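Side-chain contacts in DegQ (Legionella fallonii, PDB 3PV2), which probably degrades misfolded proteins as a self-compartmentizing HtrA-type serine protease with chaperone character, assembled into large 12-meric particles: residues V82-D85 against I91-N94; S169-F174 against P202-G207; L271-A274 against P278-F281; A374-S379 against N384-Q389; A413-V418 against S445-V450. All coordinates share one frame; numbering follows the deposited sequence.

Contact 1. Residues V82-D85 against I91-N94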
# COMPACT_ATOMS: atom_id res chain seq x y z
N VAL B 82 -41.68 -16.95 -23.95
CA VAL B 82 -43.13 -17.20 -23.91
C VAL B 82 -43.60 -17.52 -25.29
O VAL B 82 -43.30 -16.78 -26.23
CB VAL B 82 -43.87 -15.96 -23.53
CG1 VAL B 82 -45.35 -16.35 -23.31
CG2 VAL B 82 -43.29 -15.34 -22.27
N ILE B 83 -44.39 -18.59 -25.43
CA ILE B 83 -44.89 -18.98 -26.74
C ILE B 83 -46.08 -18.13 -27.00
O ILE B 83 -47.07 -18.23 -26.28
CB ILE B 83 -45.32 -20.48 -26.81
CG1 ILE B 83 -44.08 -21.39 -26.74
CG2 ILE B 83 -46.02 -20.79 -28.14
CD1 ILE B 83 -44.39 -22.81 -26.24
N ILE B 84 -46.00 -17.27 -28.01
CA ILE B 84 -47.12 -16.39 -28.33
C ILE B 84 -47.86 -16.84 -29.61
O ILE B 84 -48.98 -16.37 -29.85
CB ILE B 84 -46.72 -14.92 -28.47
CG1 ILE B 84 -45.74 -14.72 -29.64
CG2 ILE B 84 -46.17 -14.35 -27.14
CD1 ILE B 84 -45.65 -13.29 -30.03
N ASP B 85 -47.26 -17.73 -30.40
CA ASP B 85 -48.00 -18.41 -31.48
C ASP B 85 -47.67 -19.91 -31.52
O ASP B 85 -46.61 -20.29 -32.01
CB ASP B 85 -47.73 -17.77 -32.84
CG ASP B 85 -48.54 -18.39 -33.96
OD1 ASP B 85 -49.11 -19.49 -33.79
OD2 ASP B 85 -48.58 -17.76 -35.03
N ILE B 91 -41.90 -17.55 -30.27
CA ILE B 91 -41.56 -17.39 -28.90
C ILE B 91 -40.94 -16.03 -28.70
O ILE B 91 -40.06 -15.62 -29.48
CB ILE B 91 -40.47 -18.38 -28.55
CG1 ILE B 91 -41.02 -19.79 -28.51
CG2 ILE B 91 -39.83 -18.00 -27.22
CD1 ILE B 91 -39.95 -20.91 -28.19
N ILE B 92 -41.37 -15.31 -27.68
CA ILE B 92 -40.79 -14.00 -27.40
C ILE B 92 -39.81 -14.15 -26.25
O ILE B 92 -40.08 -14.82 -25.26
CB ILE B 92 -41.86 -12.95 -26.98
CG1 ILE B 92 -42.81 -12.65 -28.13
CG2 ILE B 92 -41.25 -11.65 -26.65
CD1 ILE B 92 -42.18 -12.23 -29.38
N THR B 93 -38.71 -13.44 -26.33
CA THR B 93 -37.85 -13.35 -25.18
C THR B 93 -37.19 -12.01 -25.17
O THR B 93 -37.55 -11.14 -25.97
CB THR B 93 -36.84 -14.50 -25.18
OG1 THR B 93 -36.16 -14.48 -23.90
CG2 THR B 93 -35.82 -14.39 -26.38
N ASN B 94 -36.25 -11.75 -24.26
CA ASN B 94 -35.53 -10.47 -24.35
C ASN B 94 -34.41 -10.49 -25.34
O ASN B 94 -33.74 -11.51 -25.50
CB ASN B 94 -34.89 -10.16 -23.05
CG ASN B 94 -35.90 -9.93 -21.94
OD1 ASN B 94 -36.86 -9.13 -22.08
ND2 ASN B 94 -35.65 -10.54 -20.80
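Ile84 and Ile92 make the tight side of a beta hairpin in the N-terminal barrel of the trypsin fold, where strand 74-85 turns back as strand 90-93. The CD1 methyl of Ile84 presses on Ile92 CG1 at 3.5 Å, closer than ordinary carbon packing. Ile84 achieves this with CG1 held between its own backbone N and carbonyl carbon (chi1 63°), which swings the chain end over toward the partner strand. Leu216 and Ile219 of the second barrel cover this side, at the seam between the barrels. On the other face the fit is looser: Ile83 and Ile91 meet through one pair, Ile83 CG1 to Ile91 CG1 at 3.9 Å. Toward the turn the chain becomes partly exposed. There a classic beta bulge sets Ile84 and Asp85 together opposite the single residue Val90, and Asp85 OD1 accepts a hydrogen bond from Asn88 N within the turn. Val82 and Ile92 form the antiparallel hydrogen-bonded pair that fixes the register. Val82 N donates to Ile92 O at 3.0 Å, and Val82 O takes the Ile92 N-H at 2.8 Å while also receiving a CA-H from Ile91 CA at 3.2 Å.

Contact 2. Residues S169-F174 against P202-G207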
# COMPACT_ATOMS: atom_id res chain seq x y z
N SER B 169 -39.98 -27.04 -13.06
CA SER B 169 -38.93 -26.17 -13.57
C SER B 169 -39.36 -24.72 -13.59
O SER B 169 -38.56 -23.85 -13.90
CB SER B 169 -38.49 -26.62 -14.96
OG SER B 169 -39.61 -26.77 -15.81
N GLN B 170 -40.60 -24.43 -13.27
CA GLN B 170 -41.04 -23.04 -13.34
C GLN B 170 -40.92 -22.30 -12.01
O GLN B 170 -40.77 -22.89 -10.93
CB GLN B 170 -42.43 -22.97 -13.89
CG GLN B 170 -42.49 -23.94 -15.08
CD GLN B 170 -43.40 -23.51 -16.18
OE1 GLN B 170 -43.27 -23.98 -17.33
NE2 GLN B 170 -44.36 -22.63 -15.84
N SER B 171 -40.98 -20.99 -12.14
CA SER B 171 -40.76 -20.09 -11.02
C SER B 171 -41.77 -19.00 -11.15
O SER B 171 -41.83 -18.38 -12.19
CB SER B 171 -39.34 -19.55 -11.13
OG SER B 171 -38.93 -18.81 -10.00
N ALA B 172 -42.55 -18.73 -10.12
CA ALA B 172 -43.57 -17.66 -10.13
C ALA B 172 -43.45 -16.71 -8.92
O ALA B 172 -43.21 -17.16 -7.87
CB ALA B 172 -44.97 -18.29 -10.18
N THR B 173 -43.67 -15.41 -9.11
CA THR B 173 -43.69 -14.44 -8.05
C THR B 173 -44.94 -13.57 -8.21
O THR B 173 -45.47 -13.43 -9.31
CB THR B 173 -42.41 -13.57 -8.08
OG1 THR B 173 -42.31 -12.94 -9.36
CG2 THR B 173 -41.16 -14.46 -7.86
N PHE B 174 -45.39 -13.04 -7.09
CA PHE B 174 -46.64 -12.36 -6.92
C PHE B 174 -46.42 -10.91 -6.47
O PHE B 174 -45.53 -10.59 -5.64
CB PHE B 174 -47.49 -13.07 -5.87
CG PHE B 174 -48.87 -12.47 -5.67
CD1 PHE B 174 -49.92 -12.77 -6.56
CD2 PHE B 174 -49.13 -11.67 -4.61
CE1 PHE B 174 -51.19 -12.18 -6.39
CE2 PHE B 174 -50.42 -11.11 -4.38
CZ PHE B 174 -51.44 -11.38 -5.32
N PRO B 202 -32.83 -12.55 -13.17
CA PRO B 202 -32.35 -13.04 -14.48
C PRO B 202 -33.01 -14.34 -14.92
O PRO B 202 -33.36 -14.50 -16.08
CB PRO B 202 -30.85 -13.20 -14.26
CG PRO B 202 -30.52 -12.12 -13.27
CD PRO B 202 -31.71 -12.05 -12.33
N GLY B 203 -33.25 -15.24 -13.98
CA GLY B 203 -33.90 -16.49 -14.25
C GLY B 203 -35.09 -16.33 -15.17
O GLY B 203 -35.25 -17.06 -16.19
N ASN B 204 -35.88 -15.34 -14.80
CA ASN B 204 -37.24 -15.17 -15.28
C ASN B 204 -37.48 -14.01 -16.28
O ASN B 204 -38.62 -13.77 -16.73
CB ASN B 204 -38.17 -15.07 -14.08
CG ASN B 204 -38.18 -16.35 -13.24
OD1 ASN B 204 -39.16 -17.10 -13.29
ND2 ASN B 204 -37.11 -16.60 -12.44
N SER B 205 -36.40 -13.35 -16.63
CA SER B 205 -36.40 -12.37 -17.64
C SER B 205 -36.69 -13.01 -19.00
O SER B 205 -36.05 -14.02 -19.38
CB SER B 205 -35.01 -11.77 -17.69
OG SER B 205 -34.99 -10.55 -18.42
N GLY B 206 -37.65 -12.42 -19.72
CA GLY B 206 -38.13 -12.93 -20.96
C GLY B 206 -39.40 -13.73 -20.75
O GLY B 206 -40.03 -14.17 -21.73
N GLY B 207 -39.75 -13.99 -19.50
CA GLY B 207 -40.96 -14.78 -19.20
C GLY B 207 -42.17 -13.85 -19.17
O GLY B 207 -42.07 -12.70 -19.59
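Ser171 and Asn204 make this contact by themselves, and its polar side is instructive because close oxygens need not be bonded. The amide oxygen of Asn204 leads the approach: Asn204 OD1 stops 3.2 Å from Ser171 O, a pairing of two acceptors that is not a hydrogen bond. The amide finds its strong polar partner within its own loop, where Asn204 ND2 donates to Asn201 OD1, a bond that sets the rotation of the group and leaves the oxygen turned to the strand.

Van der Waals contact supplies the rest. Ser171 CB lies 3.3 Å from Asn204 OD1 and 3.9 Å from Asn204 ND2, so the methylene sits before the end of the amide, nearer its oxygen. Ser171 OG extends opposite its backbone N (chi1 -172°) and passes alongside the amide, 3.7 Å from Asn204 OD1. With CG of Asn204 beside its backbone N (chi1 -63°), the amide projects from the loop toward the strand.

The loop carries the sequence Gly-Asn-Ser-Gly-Gly, the HtrA form of the Gly-Asp-Ser-Gly-Gly signature of trypsin-like proteases around the nucleophilic serine, consistent with that role for Ser205. It faces strand 171-179 of the second barrel.

Backbone bonds shape the loop itself. Gly207 N donates to Asn204 O at 3.0 Å, closing a type II beta turn, with Gly206 at a positive phi. The strand also meets a second subunit, whose Ser178 OG donates to Ala172 O.

Contact 3. Residues L271-A274 against P278-F281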
# COMPACT_ATOMS: atom_id res chain seq x y z
N LEU B 271 -51.78 21.71 -17.18
CA LEU B 271 -51.50 22.31 -18.49
C LEU B 271 -52.79 22.28 -19.33
O LEU B 271 -53.09 23.22 -20.04
CB LEU B 271 -50.48 21.47 -19.25
CG LEU B 271 -49.01 21.79 -19.44
CD1 LEU B 271 -48.61 23.19 -18.96
CD2 LEU B 271 -48.01 20.58 -19.07
N ALA B 272 -53.55 21.20 -19.20
CA ALA B 272 -54.81 21.11 -19.91
C ALA B 272 -55.65 22.34 -19.64
O ALA B 272 -56.11 22.97 -20.60
CB ALA B 272 -55.58 19.82 -19.59
N GLN B 273 -55.82 22.70 -18.38
CA GLN B 273 -56.62 23.86 -18.06
C GLN B 273 -55.95 25.13 -18.50
O GLN B 273 -56.62 26.06 -18.93
CB GLN B 273 -56.97 23.98 -16.58
CG GLN B 273 -57.76 22.81 -16.06
CD GLN B 273 -58.46 23.06 -14.74
OE1 GLN B 273 -57.86 22.89 -13.67
NE2 GLN B 273 -59.76 23.39 -14.80
N ALA B 274 -54.64 25.23 -18.40
CA ALA B 274 -54.07 26.50 -18.79
C ALA B 274 -54.16 26.66 -20.32
O ALA B 274 -54.04 27.72 -20.84
CB ALA B 274 -52.61 26.56 -18.35
N PRO B 278 -60.73 21.06 -20.52
CA PRO B 278 -61.19 20.63 -19.16
C PRO B 278 -60.06 19.88 -18.46
O PRO B 278 -59.18 19.33 -19.15
CB PRO B 278 -62.30 19.61 -19.45
CG PRO B 278 -62.78 19.90 -20.87
CD PRO B 278 -61.55 20.48 -21.60
N GLU B 279 -60.13 19.78 -17.16
CA GLU B 279 -59.08 19.24 -16.35
C GLU B 279 -58.85 17.80 -16.64
O GLU B 279 -57.72 17.34 -16.58
CB GLU B 279 -59.33 19.49 -14.83
CG GLU B 279 -60.52 18.70 -14.26
CD GLU B 279 -60.67 18.89 -12.72
OE1 GLU B 279 -60.15 19.90 -12.15
OE2 GLU B 279 -61.36 18.01 -12.09
N ASP B 280 -59.86 17.08 -17.09
CA ASP B 280 -59.63 15.68 -17.41
C ASP B 280 -59.40 15.47 -18.89
O ASP B 280 -59.44 14.34 -19.37
CB ASP B 280 -60.77 14.79 -16.85
CG ASP B 280 -62.19 15.11 -17.47
OD1 ASP B 280 -62.40 16.13 -18.16
OD2 ASP B 280 -63.13 14.32 -17.22
N PHE B 281 -59.15 16.53 -19.64
CA PHE B 281 -58.92 16.30 -21.08
C PHE B 281 -57.65 15.49 -21.30
O PHE B 281 -56.64 15.69 -20.62
CB PHE B 281 -58.80 17.62 -21.86
CG PHE B 281 -58.92 17.43 -23.34
CD1 PHE B 281 -57.81 17.57 -24.15
CD2 PHE B 281 -60.13 17.03 -23.92
CE1 PHE B 281 -57.90 17.38 -25.54
CE2 PHE B 281 -60.25 16.82 -25.32
CZ PHE B 281 -59.09 17.01 -26.11
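Gln273 and Glu279 lie side by side and point the same way, a pairing in which two polar chains touch through their carbons. The Gln273 amide carbon CD rests 3.7 Å from Glu279 CB, and Gln273 CG lies 3.8 Å from Glu279 CA, so the glutamine runs alongside the base of the glutamate. At the ends the amide and carboxylate planes are turned 73° apart, and no hydrogen bond joins the two segments. Glu279 CG stands between its backbone N and carbonyl carbon (chi1 68°), and the chain then extends, keeping it level with Gln273. Next to this exposed pair, Ala272 directs its CB toward the turn and meets Pro278 O at 3.7 Å. Pro278 O also accepts a hydrogen bond from Phe281 N at 2.8 Å, closing a type I beta turn from Pro278 to Phe281. Phe281 starts toward the helix, but its ring swings away to stack on Tyr277.

The result packs the end of helix 269-274 against the loop that leads into strand 284-289 of the first PDZ domain. Ala272 and Phe281 both reach Leu267 ahead of the helix, the Phe281 ring continues onto Ile305 and Thr307 of strand 305-309, and Leu271 meets Leu449 of a fourth subunit.

Contact 4. Residues A374-S379 against N384-Q389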
# COMPACT_ATOMS: atom_id res chain seq x y z
N ALA B 374 -24.89 36.53 -34.48
CA ALA B 374 -24.20 37.80 -34.75
C ALA B 374 -23.22 38.15 -33.60
O ALA B 374 -23.45 37.82 -32.47
CB ALA B 374 -25.25 38.95 -34.87
N PHE B 375 -22.17 38.88 -33.92
CA PHE B 375 -21.06 39.12 -33.01
C PHE B 375 -20.42 40.44 -33.37
O PHE B 375 -20.08 40.71 -34.56
CB PHE B 375 -20.02 38.01 -33.26
CG PHE B 375 -18.84 38.03 -32.34
CD1 PHE B 375 -18.91 37.45 -31.09
CD2 PHE B 375 -17.71 38.60 -32.71
CE1 PHE B 375 -17.79 37.42 -30.25
CE2 PHE B 375 -16.58 38.59 -31.89
CZ PHE B 375 -16.64 37.99 -30.65
N GLU B 376 -20.18 41.22 -32.35
CA GLU B 376 -19.38 42.41 -32.47
C GLU B 376 -18.70 42.63 -31.15
O GLU B 376 -19.35 42.70 -30.12
CB GLU B 376 -20.19 43.66 -32.73
CG GLU B 376 -19.21 44.88 -32.91
CD GLU B 376 -19.86 46.17 -33.38
OE1 GLU B 376 -19.12 47.15 -33.65
OE2 GLU B 376 -21.10 46.20 -33.47
N GLN B 377 -17.38 42.73 -31.19
CA GLN B 377 -16.62 42.78 -29.98
C GLN B 377 -15.24 43.29 -30.23
O GLN B 377 -14.53 42.80 -31.13
CB GLN B 377 -16.54 41.38 -29.42
CG GLN B 377 -15.58 41.21 -28.28
CD GLN B 377 -15.57 39.80 -27.70
OE1 GLN B 377 -16.64 39.26 -27.30
NE2 GLN B 377 -14.35 39.17 -27.70
N GLU B 378 -14.82 44.24 -29.41
CA GLU B 378 -13.43 44.70 -29.38
C GLU B 378 -12.65 43.49 -28.91
O GLU B 378 -12.96 42.95 -27.88
CB GLU B 378 -13.32 45.83 -28.37
CG GLU B 378 -12.21 46.78 -28.55
CD GLU B 378 -12.14 47.37 -29.94
OE1 GLU B 378 -13.09 48.06 -30.40
OE2 GLU B 378 -11.12 47.14 -30.57
N SER B 379 -11.67 43.02 -29.66
CA SER B 379 -11.01 41.73 -29.33
C SER B 379 -9.57 41.76 -29.62
O SER B 379 -9.13 41.31 -30.70
CB SER B 379 -11.60 40.53 -30.13
OG SER B 379 -12.99 40.57 -30.08
N ASN B 384 -11.77 46.04 -33.53
CA ASN B 384 -13.17 45.76 -33.50
C ASN B 384 -13.58 44.59 -34.49
O ASN B 384 -13.45 44.71 -35.71
CB ASN B 384 -13.98 46.99 -33.79
CG ASN B 384 -15.45 46.75 -33.37
OD1 ASN B 384 -15.68 46.00 -32.40
ND2 ASN B 384 -16.41 47.29 -34.11
N VAL B 385 -13.97 43.45 -33.94
CA VAL B 385 -14.33 42.25 -34.70
C VAL B 385 -15.85 42.22 -34.89
O VAL B 385 -16.59 42.18 -33.90
CB VAL B 385 -13.84 40.99 -33.98
CG1 VAL B 385 -14.31 39.75 -34.70
CG2 VAL B 385 -12.30 40.98 -33.99
N ILE B 386 -16.27 42.18 -36.17
CA ILE B 386 -17.66 42.07 -36.58
C ILE B 386 -17.83 40.86 -37.45
O ILE B 386 -17.03 40.61 -38.39
CB ILE B 386 -18.09 43.28 -37.40
CG1 ILE B 386 -18.08 44.52 -36.52
CG2 ILE B 386 -19.51 43.13 -37.79
CD1 ILE B 386 -18.03 45.90 -37.34
N GLY B 387 -18.81 40.03 -37.14
CA GLY B 387 -18.84 38.76 -37.85
C GLY B 387 -19.93 37.90 -37.28
O GLY B 387 -20.83 38.39 -36.61
N VAL B 388 -19.82 36.62 -37.58
CA VAL B 388 -20.81 35.64 -37.11
C VAL B 388 -20.05 34.63 -36.31
O VAL B 388 -19.11 34.00 -36.83
CB VAL B 388 -21.53 34.95 -38.28
CG1 VAL B 388 -22.31 33.70 -37.79
CG2 VAL B 388 -22.50 35.94 -38.91
N GLN B 389 -20.43 34.47 -35.06
CA GLN B 389 -19.80 33.52 -34.18
C GLN B 389 -20.39 32.19 -34.35
O GLN B 389 -21.64 32.05 -34.39
CB GLN B 389 -19.98 33.96 -32.75
CG GLN B 389 -19.47 33.05 -31.71
CD GLN B 389 -19.55 33.68 -30.34
OE1 GLN B 389 -20.64 34.00 -29.85
NE2 GLN B 389 -18.43 33.87 -29.73
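Asn384 donates from ND2 to Glu376 OE1 at 2.8 Å, and the bond is nearly straight, 166° at the hydrogen. The carboxylate oxygen lies in the amide plane of Asn384 and uses its anti lone pair, facing away from its twin oxygen. Glu376 gets there fully extended, with CG opposite the backbone N (chi1 -177°).

Next come the backbone bonds. Gln377 and Val385 exchange two, Gln377 N to Val385 O and Val385 N to Gln377 O, each 2.9 Å. Gln377 O is gripped twice, since Ser379 OG also donates to it at 2.9 Å, the two donors arriving from opposite faces of the carbonyl plane. Farther along, Gly387 N binds Phe375 O at 3.0 Å, while the return bond from Phe375 N to Gly387 O is weak.

These pairs make an antiparallel beta hairpin of the second PDZ domain, with strand 374-378 and strand 384-386 running 173° apart.

Packing follows on the face of Phe375 and Val385, where Gln389 also reaches the ring. Val385 CG1 touches the edge of the Phe375 ring, 3.8 Å from Phe375 CE2. Gln389 crosses obliquely, NE2 lying 3.6 Å from Phe375 CE1, with its OE1 tied to Arg373. Ile409 of the adjacent strand backs all three residues. On the opposite face, Ile386 CG1 lies along Glu376 CG, and Glu378 OE1 bonds to Gln425 of a fifth subunit.

Contact 5. Residues A413-V418 against S445-V450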
# COMPACT_ATOMS: atom_id res chain seq x y z
N ALA B 413 -16.77 36.01 -45.97
CA ALA B 413 -17.18 34.84 -46.69
C ALA B 413 -17.12 35.21 -48.19
O ALA B 413 -17.63 36.26 -48.58
CB ALA B 413 -18.60 34.38 -46.30
N ASN B 414 -16.52 34.35 -48.98
CA ASN B 414 -16.20 34.64 -50.40
C ASN B 414 -15.70 36.05 -50.57
O ASN B 414 -16.16 36.77 -51.45
CB ASN B 414 -17.41 34.40 -51.28
CG ASN B 414 -17.87 32.90 -51.28
OD1 ASN B 414 -17.08 32.01 -50.96
ND2 ASN B 414 -19.15 32.65 -51.62
N LYS B 415 -14.78 36.44 -49.69
CA LYS B 415 -14.10 37.71 -49.71
C LYS B 415 -14.99 38.87 -49.43
O LYS B 415 -14.64 39.96 -49.77
CB LYS B 415 -13.44 38.00 -51.08
CG LYS B 415 -12.78 36.87 -51.73
CD LYS B 415 -11.78 36.29 -50.78
CE LYS B 415 -10.40 36.89 -50.88
NZ LYS B 415 -9.71 36.63 -49.58
N LYS B 416 -16.13 38.67 -48.81
CA LYS B 416 -16.96 39.81 -48.46
C LYS B 416 -17.13 39.81 -46.95
O LYS B 416 -17.23 38.72 -46.35
CB LYS B 416 -18.32 39.64 -49.14
CG LYS B 416 -18.31 39.80 -50.67
CD LYS B 416 -19.68 39.26 -51.32
CE LYS B 416 -19.42 38.67 -52.75
NZ LYS B 416 -18.72 37.32 -52.82
N PRO B 417 -17.23 41.00 -46.34
CA PRO B 417 -17.52 41.10 -44.91
C PRO B 417 -18.86 40.51 -44.59
O PRO B 417 -19.77 40.55 -45.35
CB PRO B 417 -17.49 42.61 -44.61
CG PRO B 417 -17.84 43.27 -45.94
CD PRO B 417 -17.26 42.31 -47.02
N VAL B 418 -18.93 39.97 -43.37
CA VAL B 418 -20.12 39.38 -42.77
C VAL B 418 -20.49 40.12 -41.59
O VAL B 418 -19.65 40.29 -40.70
CB VAL B 418 -19.70 37.99 -42.31
CG1 VAL B 418 -20.60 37.48 -41.33
CG2 VAL B 418 -19.60 37.10 -43.59
N SER B 445 -6.03 33.69 -37.26
CA SER B 445 -7.07 33.66 -38.27
C SER B 445 -6.67 32.62 -39.25
O SER B 445 -5.50 32.32 -39.38
CB SER B 445 -7.15 35.02 -38.95
OG SER B 445 -7.85 35.98 -38.16
N MET B 446 -7.63 32.12 -40.01
CA MET B 446 -7.33 31.32 -41.16
C MET B 446 -8.45 31.27 -42.19
O MET B 446 -9.62 31.45 -41.84
CB MET B 446 -6.96 29.90 -40.80
CG MET B 446 -7.97 29.18 -39.97
SD MET B 446 -7.19 27.58 -39.47
CE MET B 446 -5.82 27.47 -40.65
N TYR B 447 -8.06 30.99 -43.43
CA TYR B 447 -9.02 30.75 -44.46
C TYR B 447 -9.36 29.25 -44.57
O TYR B 447 -8.44 28.45 -44.51
CB TYR B 447 -8.53 31.25 -45.84
CG TYR B 447 -8.57 32.74 -46.00
CD1 TYR B 447 -9.72 33.36 -46.50
CD2 TYR B 447 -7.43 33.53 -45.78
CE1 TYR B 447 -9.79 34.73 -46.66
CE2 TYR B 447 -7.46 34.87 -45.96
CZ TYR B 447 -8.64 35.50 -46.42
OH TYR B 447 -8.65 36.85 -46.67
N LEU B 448 -10.64 28.90 -44.74
CA LEU B 448 -11.04 27.47 -44.78
C LEU B 448 -11.96 27.37 -45.95
O LEU B 448 -12.69 28.31 -46.21
CB LEU B 448 -11.87 27.24 -43.54
CG LEU B 448 -11.24 26.70 -42.28
CD1 LEU B 448 -9.74 26.53 -42.32
CD2 LEU B 448 -11.86 27.23 -41.05
N LEU B 449 -12.00 26.26 -46.65
CA LEU B 449 -12.92 26.12 -47.72
C LEU B 449 -13.91 25.10 -47.34
O LEU B 449 -13.54 24.01 -47.06
CB LEU B 449 -12.18 25.61 -48.93
CG LEU B 449 -11.82 26.63 -49.98
CD1 LEU B 449 -11.00 25.89 -51.08
CD2 LEU B 449 -13.12 27.20 -50.62
N VAL B 450 -15.16 25.46 -47.25
CA VAL B 450 -16.18 24.55 -46.91
C VAL B 450 -16.77 24.01 -48.22
O VAL B 450 -17.14 24.76 -49.10
CB VAL B 450 -17.28 25.29 -46.15
CG1 VAL B 450 -18.39 24.24 -45.74
CG2 VAL B 450 -16.65 26.01 -44.91
O HOH W 1 -10.90 37.72 -47.32
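Lys415 and Tyr447 carry all the surface buried here, and a water completes their meeting. The lysine tip comes to the hydroxyl end of the ring: Lys415 NZ lies 3.1 Å from Tyr447 OH and 3.5 Å from Tyr447 CE1, oblique to the ring, the two chains crossing at about a right angle. Bends at chi2 (-55°) and chi3 (-90°) curl the lysine chain and direct its ammonium to the tyrosine. The water accepts from Lys415 NZ at 2.8 Å and makes a short hydrogen bond of 2.5 Å with Tyr447 OH. It sits at the ring's edge, in the ring plane, and so bridges the two polar ends. The ammonium lying so near would probably polarise the phenol.

Tyr447 starts toward the turn, and its hydroxyl end meets the lysine. Gly303 of a fifth subunit packs on both Lys415 and Tyr447, and Gln265 of that same subunit takes the Tyr447 N-H, placing the contact at a subunit boundary.

The turn bearing Lys415 is itself tightly held. Ala413 and Lys416 exchange backbone bonds, while Lys416 NZ folds over to Asn414 O at 3.0 Å and forms a salt bridge with Glu430. Positive phi at both Asn414 and Lys415 makes this a type I' beta turn, the tight reversal of a two-residue beta hairpin, here between strands 409-413 and 416-417 of the second PDZ domain.

Overall arrangement
Followed from the N terminus, the five contacts come strictly in series; none nests in or crosses another. Contact 1 closes a five-residue connection in the first protease barrel. Contact 2 spans 27 residues of the second barrel, and the two touch where Val82 meets Gly206 and Gly207, tying the barrels together. Contact 3 closes a three-residue connection in the first PDZ domain, its centre about 40 Å from that of contact 1. In the second PDZ domain contact 4 closes a four-residue turn and contact 5 has 26 residues between its segments. Their segments touch through Val388 and Val418, and both contacts reach the same sheet and the fifth subunit.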